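Local coordinates for trehalose-6-phosphate phosphatase (Cryptococcus neoformans, PDB 5DX9), which belongs to the trehalose-phosphatase family of the HAD clan and carries a magnesium ion together with a bound glycan, at residues A[226-240]-A[259-271]. Sequence-based numbering, arbitrary orientation.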
# COMPACT_ATOMS: atom_id res chain seq x y z
N ILE A 226 -6.72 15.22 -0.50
CA ILE A 226 -5.78 16.34 -0.46
C ILE A 226 -6.40 17.54 -1.18
O ILE A 226 -6.02 18.69 -0.94
CB ILE A 226 -4.43 16.01 -1.11
CG1 ILE A 226 -4.64 15.45 -2.52
CG2 ILE A 226 -3.66 15.04 -0.24
CD1 ILE A 226 -3.35 15.29 -3.30
N PHE A 227 -7.35 17.25 -2.06
CA PHE A 227 -8.09 18.28 -2.78
C PHE A 227 -9.45 18.49 -2.13
O PHE A 227 -10.02 17.54 -1.59
CB PHE A 227 -8.26 17.89 -4.24
CG PHE A 227 -6.97 17.51 -4.92
CD1 PHE A 227 -5.89 18.37 -4.91
CD2 PHE A 227 -6.84 16.29 -5.55
CE1 PHE A 227 -4.70 18.03 -5.52
CE2 PHE A 227 -5.66 15.94 -6.17
CZ PHE A 227 -4.59 16.81 -6.16
N PRO A 228 -9.96 19.72 -2.18
CA PRO A 228 -11.31 20.00 -1.67
C PRO A 228 -12.35 19.14 -2.38
O PRO A 228 -12.16 18.80 -3.54
CB PRO A 228 -11.50 21.49 -1.99
CG PRO A 228 -10.12 22.04 -2.09
CD PRO A 228 -9.30 20.94 -2.68
N PRO A 229 -13.43 18.79 -1.67
CA PRO A 229 -14.51 17.90 -2.12
C PRO A 229 -15.04 18.19 -3.52
O PRO A 229 -15.57 17.29 -4.16
CB PRO A 229 -15.61 18.15 -1.08
CG PRO A 229 -14.85 18.46 0.16
CD PRO A 229 -13.63 19.23 -0.28
N GLY A 230 -14.89 19.42 -4.00
CA GLY A 230 -15.38 19.77 -5.32
C GLY A 230 -14.26 20.05 -6.30
O GLY A 230 -14.49 20.63 -7.36
N GLY A 231 -13.05 19.63 -5.95
CA GLY A 231 -11.88 19.93 -6.76
C GLY A 231 -11.33 21.31 -6.45
O GLY A 231 -12.06 22.17 -5.95
N VAL A 232 -10.05 21.52 -6.72
CA VAL A 232 -9.44 22.82 -6.50
C VAL A 232 -10.09 23.86 -7.39
O VAL A 232 -10.39 23.59 -8.56
CB VAL A 232 -7.91 22.79 -6.76
CG1 VAL A 232 -7.63 22.43 -8.21
CG2 VAL A 232 -7.29 24.14 -6.40
N VAL A 233 -10.32 25.05 -6.85
CA VAL A 233 -10.95 26.11 -7.62
C VAL A 233 -9.92 27.16 -8.04
O VAL A 233 -9.16 27.66 -7.21
CB VAL A 233 -12.09 26.79 -6.83
CG1 VAL A 233 -13.37 25.99 -6.97
CG2 VAL A 233 -11.71 26.91 -5.36
N ASP A 234 -9.91 27.48 -9.33
CA ASP A 234 -9.00 28.48 -9.88
C ASP A 234 -7.54 28.05 -9.74
O ASP A 234 -7.20 26.89 -10.00
CB ASP A 234 -9.21 29.84 -9.18
CG ASP A 234 -10.68 30.19 -9.03
OD1 ASP A 234 -11.28 30.70 -10.00
OD2 ASP A 234 -11.23 29.98 -7.93
N ASN A 235 -6.69 28.98 -9.33
CA ASN A 235 -5.27 28.69 -9.14
C ASN A 235 -4.90 28.68 -7.66
O ASN A 235 -3.75 28.97 -7.30
CB ASN A 235 -4.42 29.72 -9.89
CG ASN A 235 -4.63 29.67 -11.39
OD1 ASN A 235 -5.41 28.86 -11.89
ND2 ASN A 235 -3.94 30.54 -12.11
N ASN A 236 -5.86 28.35 -6.81
CA ASN A 236 -5.64 28.32 -5.37
C ASN A 236 -4.54 27.35 -4.98
O ASN A 236 -4.35 26.32 -5.62
CB ASN A 236 -6.93 27.94 -4.64
CG ASN A 236 -8.02 28.97 -4.83
OD1 ASN A 236 -7.75 30.17 -4.89
ND2 ASN A 236 -9.26 28.51 -4.94
N PRO A 237 -3.80 27.68 -3.91
CA PRO A 237 -2.74 26.81 -3.38
C PRO A 237 -3.33 25.61 -2.65
O PRO A 237 -4.24 25.78 -1.83
CB PRO A 237 -1.98 27.72 -2.41
CG PRO A 237 -2.49 29.12 -2.66
CD PRO A 237 -3.89 28.95 -3.16
N VAL A 238 -2.83 24.42 -2.94
CA VAL A 238 -3.21 23.24 -2.17
C VAL A 238 -2.23 23.05 -1.02
O VAL A 238 -1.09 22.63 -1.22
CB VAL A 238 -3.26 21.97 -3.04
CG1 VAL A 238 -2.00 21.85 -3.88
CG2 VAL A 238 -3.45 20.74 -2.17
N VAL A 239 -2.67 23.38 0.18
CA VAL A 239 -1.82 23.33 1.36
C VAL A 239 -2.06 22.04 2.14
O VAL A 239 -3.19 21.57 2.26
CB VAL A 239 -2.06 24.54 2.28
CG1 VAL A 239 -1.26 24.40 3.57
CG2 VAL A 239 -1.70 25.83 1.56
N MSE A 240 -0.98 21.48 2.69
CA MSE A 240 -1.09 20.25 3.46
C MSE A 240 -0.39 20.35 4.81
O MSE A 240 0.79 20.66 4.89
CB MSE A 240 -0.50 19.08 2.67
CG MSE A 240 -0.65 17.75 3.35
SE MSE A 240 0.31 16.32 2.46
CE MSE A 240 -0.16 14.88 3.69
N PRO A 259 6.33 22.93 9.30
CA PRO A 259 5.44 23.87 8.62
C PRO A 259 4.42 23.17 7.73
O PRO A 259 4.58 22.00 7.39
CB PRO A 259 6.40 24.70 7.78
CG PRO A 259 7.46 23.72 7.39
CD PRO A 259 7.61 22.78 8.57
N ASP A 260 3.37 23.90 7.36
CA ASP A 260 2.45 23.44 6.33
C ASP A 260 3.15 23.56 4.99
O ASP A 260 3.97 24.46 4.79
CB ASP A 260 1.15 24.25 6.33
CG ASP A 260 0.35 24.05 7.60
OD1 ASP A 260 0.90 23.51 8.58
OD2 ASP A 260 -0.84 24.44 7.61
N VAL A 261 2.85 22.66 4.06
CA VAL A 261 3.51 22.69 2.76
C VAL A 261 2.51 22.93 1.63
O VAL A 261 1.35 22.53 1.72
CB VAL A 261 4.28 21.39 2.49
CG1 VAL A 261 3.33 20.30 2.03
CG2 VAL A 261 5.35 21.63 1.44
N GLU A 262 2.97 23.60 0.58
CA GLU A 262 2.18 23.75 -0.63
C GLU A 262 2.50 22.63 -1.61
O GLU A 262 3.65 22.49 -2.03
CB GLU A 262 2.42 25.11 -1.29
CG GLU A 262 1.43 26.18 -0.90
CD GLU A 262 1.55 27.42 -1.76
OE1 GLU A 262 1.31 28.53 -1.24
OE2 GLU A 262 1.89 27.28 -2.96
N LEU A 263 1.50 21.84 -1.96
CA LEU A 263 1.70 20.72 -2.88
C LEU A 263 1.67 21.20 -4.33
O LEU A 263 0.89 22.07 -4.70
CB LEU A 263 0.64 19.64 -2.66
CG LEU A 263 0.61 18.99 -1.28
CD1 LEU A 263 -0.42 17.87 -1.24
CD2 LEU A 263 1.99 18.48 -0.91
N THR A 264 2.54 20.61 -5.15
CA THR A 264 2.58 20.92 -6.57
C THR A 264 1.54 20.11 -7.33
O THR A 264 1.01 20.56 -8.34
CB THR A 264 3.98 20.64 -7.16
OG1 THR A 264 4.95 21.45 -6.49
CG2 THR A 264 4.00 20.93 -8.66
N ILE A 265 1.25 18.92 -6.82
CA ILE A 265 0.36 17.99 -7.49
C ILE A 265 -1.05 18.55 -7.68
O ILE A 265 -1.60 19.19 -6.79
CB ILE A 265 0.26 16.65 -6.72
CG1 ILE A 265 -0.48 15.61 -7.56
CG2 ILE A 265 -0.42 16.86 -5.38
CD1 ILE A 265 0.24 15.26 -8.84
N ARG A 266 -1.62 18.31 -8.86
CA ARG A 266 -3.02 18.60 -9.13
C ARG A 266 -3.71 17.32 -9.60
O ARG A 266 -3.06 16.41 -10.12
CB ARG A 266 -3.17 19.71 -10.18
CG ARG A 266 -2.81 21.10 -9.67
CD ARG A 266 -3.66 21.46 -8.46
NE ARG A 266 -3.31 22.76 -7.90
CZ ARG A 266 -2.26 22.98 -7.11
NH1 ARG A 266 -1.45 21.99 -6.79
NH2 ARG A 266 -2.03 24.20 -6.65
N SER A 267 -5.03 17.26 -9.42
CA SER A 267 -5.80 16.03 -9.63
C SER A 267 -5.52 15.37 -10.98
O SER A 267 -5.50 14.15 -11.10
CB SER A 267 -7.30 16.32 -9.51
OG SER A 267 -7.82 16.85 -10.72
N LYS A 268 -5.30 16.20 -11.99
CA LYS A 268 -5.03 15.72 -13.34
C LYS A 268 -3.71 14.95 -13.38
O LYS A 268 -3.48 14.13 -14.27
CB LYS A 268 -5.01 16.89 -14.32
CG LYS A 268 -5.49 16.57 -15.72
CD LYS A 268 -5.64 17.86 -16.52
CE LYS A 268 -5.88 17.59 -17.99
NZ LYS A 268 -5.87 18.86 -18.78
N GLY A 269 -2.85 15.21 -12.40
CA GLY A 269 -1.57 14.54 -12.31
C GLY A 269 -1.58 13.26 -11.49
O GLY A 269 -0.56 12.57 -11.40
N VAL A 270 -2.72 12.93 -10.90
CA VAL A 270 -2.82 11.74 -10.04
C VAL A 270 -3.45 10.58 -10.80
O VAL A 270 -4.58 10.67 -11.28
CB VAL A 270 -3.65 12.02 -8.77
CG1 VAL A 270 -3.77 10.74 -7.92
CG2 VAL A 270 -3.03 13.14 -7.95
N PHE A 271 -2.70 9.49 -10.92
CA PHE A 271 -3.20 8.30 -11.59
C PHE A 271 -3.40 7.15 -10.61
O PHE A 271 -2.57 6.24 -10.50
CB PHE A 271 -2.24 7.89 -12.71
CG PHE A 271 -2.21 8.86 -13.86
CD1 PHE A 271 -2.93 8.60 -15.02
CD2 PHE A 271 -1.49 10.03 -13.78
CE1 PHE A 271 -2.92 9.49 -16.08
CE2 PHE A 271 -1.47 10.93 -14.84
CZ PHE A 271 -2.18 10.66 -15.98
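Val239 and Met240 pair with Glu262 and Val261 in a two-stranded antiparallel sheet, strands 238-240 and 261-263 lying with 135° between their N-to-C directions and their axes 4.6 Å apart. This small sheet is separate from the large mixed sheet of the HAD-type fold, whose strand 270-275 begins at the end of 259-271. Met240 and Val261 form a hydrogen-bonded pair, Met240 N to Val261 O at 2.7 Å and Val261 N to Met240 O at 3.0 Å, and Leu263 N donates to Val238 O. Val238, Met240, Val261 and Leu263 share one face of the sheet. There the extended selenomethionine passes Leu263 and touches Arg195 and Tyr199 of helix 190-200, its SE lying 4.1 Å from Leu263 CD1. On the other face, Glu262 CG packs against Val239 CG2, and its carboxylate lies beside the Pro237 ring.

Beyond the strands, Ile226 CG1 lies over one face of the Phe227 ring, while Ile265 O meets its edge in plane, 3.5 Å from Phe227 CE1; Ser267 N is close to Phe227 CZ. The bend at chi2 (-57°) turns the Arg266 guanidinium back to the backbone of 263-265, with Val238 over one of its faces. Arg266 NH1 donates to Leu263 O and Ile265 O, two bonds from one nitrogen that link the guanidinium to the loop following strand 261-263, while NH2 makes a weak, bent bond to Asn236 O at 3.3 Å (134°).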